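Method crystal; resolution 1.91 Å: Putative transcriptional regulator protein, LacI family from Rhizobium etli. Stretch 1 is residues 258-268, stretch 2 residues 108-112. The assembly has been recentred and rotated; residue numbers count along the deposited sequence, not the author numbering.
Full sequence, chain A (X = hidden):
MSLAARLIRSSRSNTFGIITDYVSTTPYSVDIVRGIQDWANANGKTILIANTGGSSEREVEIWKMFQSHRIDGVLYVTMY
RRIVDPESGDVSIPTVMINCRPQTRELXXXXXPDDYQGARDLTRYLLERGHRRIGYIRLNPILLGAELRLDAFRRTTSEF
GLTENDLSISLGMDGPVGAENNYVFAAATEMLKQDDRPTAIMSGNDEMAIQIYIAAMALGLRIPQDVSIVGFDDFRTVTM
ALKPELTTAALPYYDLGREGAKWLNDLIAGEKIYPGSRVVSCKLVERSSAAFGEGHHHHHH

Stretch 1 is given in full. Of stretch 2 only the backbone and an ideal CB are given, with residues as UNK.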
# COMPACT_ATOMS: atom_id res chain seq x y z
N ARG A 258 1.49 14.06 11.99
CA ARG A 258 1.86 15.45 12.24
C ARG A 258 1.68 15.82 13.71
O ARG A 258 2.57 16.43 14.32
CB ARG A 258 1.03 16.39 11.38
CG ARG A 258 1.25 16.24 9.88
CD ARG A 258 0.49 17.33 9.14
NE ARG A 258 0.89 18.66 9.60
CZ ARG A 258 2.09 19.18 9.41
NH1 ARG A 258 3.02 18.49 8.76
NH2 ARG A 258 2.38 20.38 9.89
N GLU A 259 0.54 15.45 14.29
CA GLU A 259 0.29 15.77 15.70
C GLU A 259 1.27 15.05 16.61
O GLU A 259 1.80 15.64 17.56
CB GLU A 259 -1.15 15.39 16.09
CG GLU A 259 -2.22 16.36 15.58
CD GLU A 259 -2.04 17.76 16.13
OE1 GLU A 259 -1.91 17.91 17.37
OE2 GLU A 259 -2.04 18.72 15.33
N GLY A 260 1.50 13.77 16.34
CA GLY A 260 2.43 12.99 17.15
C GLY A 260 3.82 13.58 17.16
O GLY A 260 4.46 13.66 18.21
N ALA A 261 4.29 14.00 15.99
CA ALA A 261 5.62 14.58 15.86
C ALA A 261 5.74 15.89 16.66
O ALA A 261 6.71 16.08 17.39
CB ALA A 261 5.95 14.84 14.38
N LYS A 262 4.75 16.77 16.53
CA LYS A 262 4.78 18.03 17.26
C LYS A 262 4.79 17.75 18.76
O LYS A 262 5.55 18.37 19.52
CB LYS A 262 3.56 18.90 16.92
CG LYS A 262 3.58 20.24 17.64
CD LYS A 262 2.30 21.03 17.43
CE LYS A 262 2.34 22.31 18.26
NZ LYS A 262 1.14 23.16 18.03
N TRP A 263 3.95 16.82 19.18
CA TRP A 263 3.85 16.44 20.58
C TRP A 263 5.21 15.95 21.09
O TRP A 263 5.65 16.34 22.17
CB TRP A 263 2.79 15.35 20.74
CG TRP A 263 2.20 15.24 22.11
CD1 TRP A 263 2.39 16.08 23.16
CD2 TRP A 263 1.28 14.23 22.56
NE1 TRP A 263 1.65 15.67 24.24
CE2 TRP A 263 0.96 14.54 23.90
CE3 TRP A 263 0.70 13.11 21.96
CZ2 TRP A 263 0.07 13.76 24.66
CZ3 TRP A 263 -0.19 12.33 22.71
CH2 TRP A 263 -0.49 12.67 24.05
N LEU A 264 5.88 15.12 20.30
CA LEU A 264 7.19 14.61 20.69
C LEU A 264 8.17 15.78 20.80
O LEU A 264 9.00 15.84 21.72
CB LEU A 264 7.73 13.60 19.67
CG LEU A 264 9.15 13.07 19.92
CD1 LEU A 264 9.22 12.35 21.26
CD2 LEU A 264 9.58 12.14 18.80
N ASN A 265 8.08 16.70 19.85
CA ASN A 265 8.97 17.86 19.84
C ASN A 265 8.84 18.64 21.15
O ASN A 265 9.85 19.01 21.75
CB ASN A 265 8.66 18.77 18.65
CG ASN A 265 9.76 19.78 18.37
OD1 ASN A 265 10.91 19.42 18.12
ND2 ASN A 265 9.40 21.06 18.40
N ASP A 266 7.61 18.88 21.59
CA ASP A 266 7.39 19.62 22.83
C ASP A 266 7.89 18.84 24.04
O ASP A 266 8.43 19.43 24.98
CB ASP A 266 5.90 19.95 23.02
CG ASP A 266 5.35 20.85 21.92
OD1 ASP A 266 6.12 21.67 21.38
OD2 ASP A 266 4.16 20.73 21.59
N LEU A 267 7.71 17.53 24.02
CA LEU A 267 8.16 16.67 25.12
C LEU A 267 9.68 16.70 25.22
O LEU A 267 10.25 16.71 26.31
CB LEU A 267 7.69 15.24 24.90
CG LEU A 267 8.01 14.24 26.02
CD1 LEU A 267 7.21 14.60 27.26
CD2 LEU A 267 7.67 12.83 25.57
N ILE A 268 10.34 16.69 24.06
CA ILE A 268 11.79 16.71 24.00
C ILE A 268 12.32 18.03 24.54
O ILE A 268 13.38 18.08 25.16
CB ILE A 268 12.29 16.53 22.56
CG1 ILE A 268 11.92 15.14 22.05
CG2 ILE A 268 13.80 16.74 22.49
CD1 ILE A 268 12.09 14.96 20.57
N UNK A 108 3.35 6.09 28.63
CA UNK A 108 3.85 7.07 27.66
C UNK A 108 2.68 7.79 27.00
O UNK A 108 1.57 7.27 26.98
CB UNK A 108 4.72 6.39 26.60
N UNK A 109 2.91 9.00 26.47
CA UNK A 109 1.80 9.69 25.82
C UNK A 109 1.44 8.93 24.55
O UNK A 109 2.30 8.30 23.93
CB UNK A 109 2.15 11.15 25.51
N UNK A 110 0.17 8.98 24.16
CA UNK A 110 -0.25 8.26 22.97
C UNK A 110 -1.37 8.98 22.26
O UNK A 110 -2.17 9.69 22.88
CB UNK A 110 -0.69 6.84 23.33
N UNK A 111 -1.42 8.81 20.95
CA UNK A 111 -2.46 9.42 20.15
C UNK A 111 -2.94 8.36 19.15
O UNK A 111 -2.14 7.74 18.44
CB UNK A 111 -1.96 10.68 19.45
N UNK A 112 -4.25 8.12 19.15
CA UNK A 112 -4.87 7.10 18.30
C UNK A 112 -6.12 7.62 17.60
O UNK A 112 -6.69 8.64 17.99
CB UNK A 112 -5.22 5.87 19.13

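Stretch 1 is a single helical run, its backbone closed by i to i-4 hydrogen bonds such as Trp 263 N to Glu 259 O at 2.9 Å. The strand at 110-112 runs nearly antiparallel to it, at 170°, with a closest axis approach of 9.2 Å. Glu 259, Gly 260, Trp 263 and Leu 267 make up the helix surface that meets stretch 2, and no hydrogen bond crosses between the two, so fit rests on shape and apolar contact.

Position 108 has extended backbone angles (-149/157), and its CA-to-CB bond points sideways. Nothing of stretch 1 lies within 5.5 Å of the ideal CB, so the helix sets little constraint and many side chains would be compatible. The deposited residue is Leu 108, which makes no contact with the helix.

At position 109 the CB points toward the helix and sits 3.4 Å from Trp 263 CH2, a tight approach over the indole. A compact apolar group would suit: alanine, valine or proline, the last also permitted by phi of -68° and psi of 150°. The residue is Pro 109. Its CB lies 3.6 Å from Trp 263 CH2 and 3.8 Å from the centroid of the six-membered ring, 21° off the normal, a CH-pi contact over the face. The ring of Pro 109 also reaches the next helical turn, where its CG is 4.3 Å from Leu 267 CD2.

Position 110 turns its CB away, with no atom of stretch 1 within 5.5 Å; side-chain identity is therefore weakly determined from this side, and small, polar or apolar residues all remain possible. It is Ser 110, chi1 in p. Its contact with the helix is through the backbone: Ser 110 O lies 3.3 Å from Trp 263 CZ3, at the ring edge and near its plane.

Position 111 again points toward the helix. The ideal CB is 4.1 Å from Trp 263 CZ3 and 5.5 Å from Gly 260 CA, and Gly 260, which carries no side chain, lies beyond it along the helix, so a medium-sized apolar side chain can lie against both. A valine, leucine or isoleucine would suit, the beta-branched pair agreeing well with phi/psi of -137/126. Ile 111 is found. Its CB packs 4.0 Å from Trp 263 CZ3, CG2 lies 4.4 Å from Gly 260 CA, and CD1 reaches 3.7 Å from Glu 259 CB, touching the aliphatic base of a side chain whose end leads away.

Position 112 is out of reach of the helix, so stretch 1 cannot discriminate. Glu 112 occupies it, with OE2 hydrogen-bonded elsewhere in the structure.

Stretch 2 (108-112) LPSIE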
# COMPACT_ATOMS: atom_id res chain seq x y z
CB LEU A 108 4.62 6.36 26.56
CG LEU A 108 5.92 5.63 26.87
CD1 LEU A 108 6.27 4.69 25.72
CD2 LEU A 108 7.02 6.67 27.09
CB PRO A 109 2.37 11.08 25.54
CG PRO A 109 3.84 10.85 25.45
CD PRO A 109 4.09 9.87 26.56
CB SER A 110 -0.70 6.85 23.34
OG SER A 110 -1.80 6.88 24.23
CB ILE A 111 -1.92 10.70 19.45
CG1 ILE A 111 -3.06 11.43 18.75
CG2 ILE A 111 -0.79 10.35 18.50
CD1 ILE A 111 -2.72 12.88 18.36
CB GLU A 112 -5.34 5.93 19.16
CG GLU A 112 -4.30 5.22 20.00
CD GLU A 112 -4.97 4.34 21.03
OE1 GLU A 112 -5.41 4.88 22.07
OE2 GLU A 112 -5.08 3.11 20.80
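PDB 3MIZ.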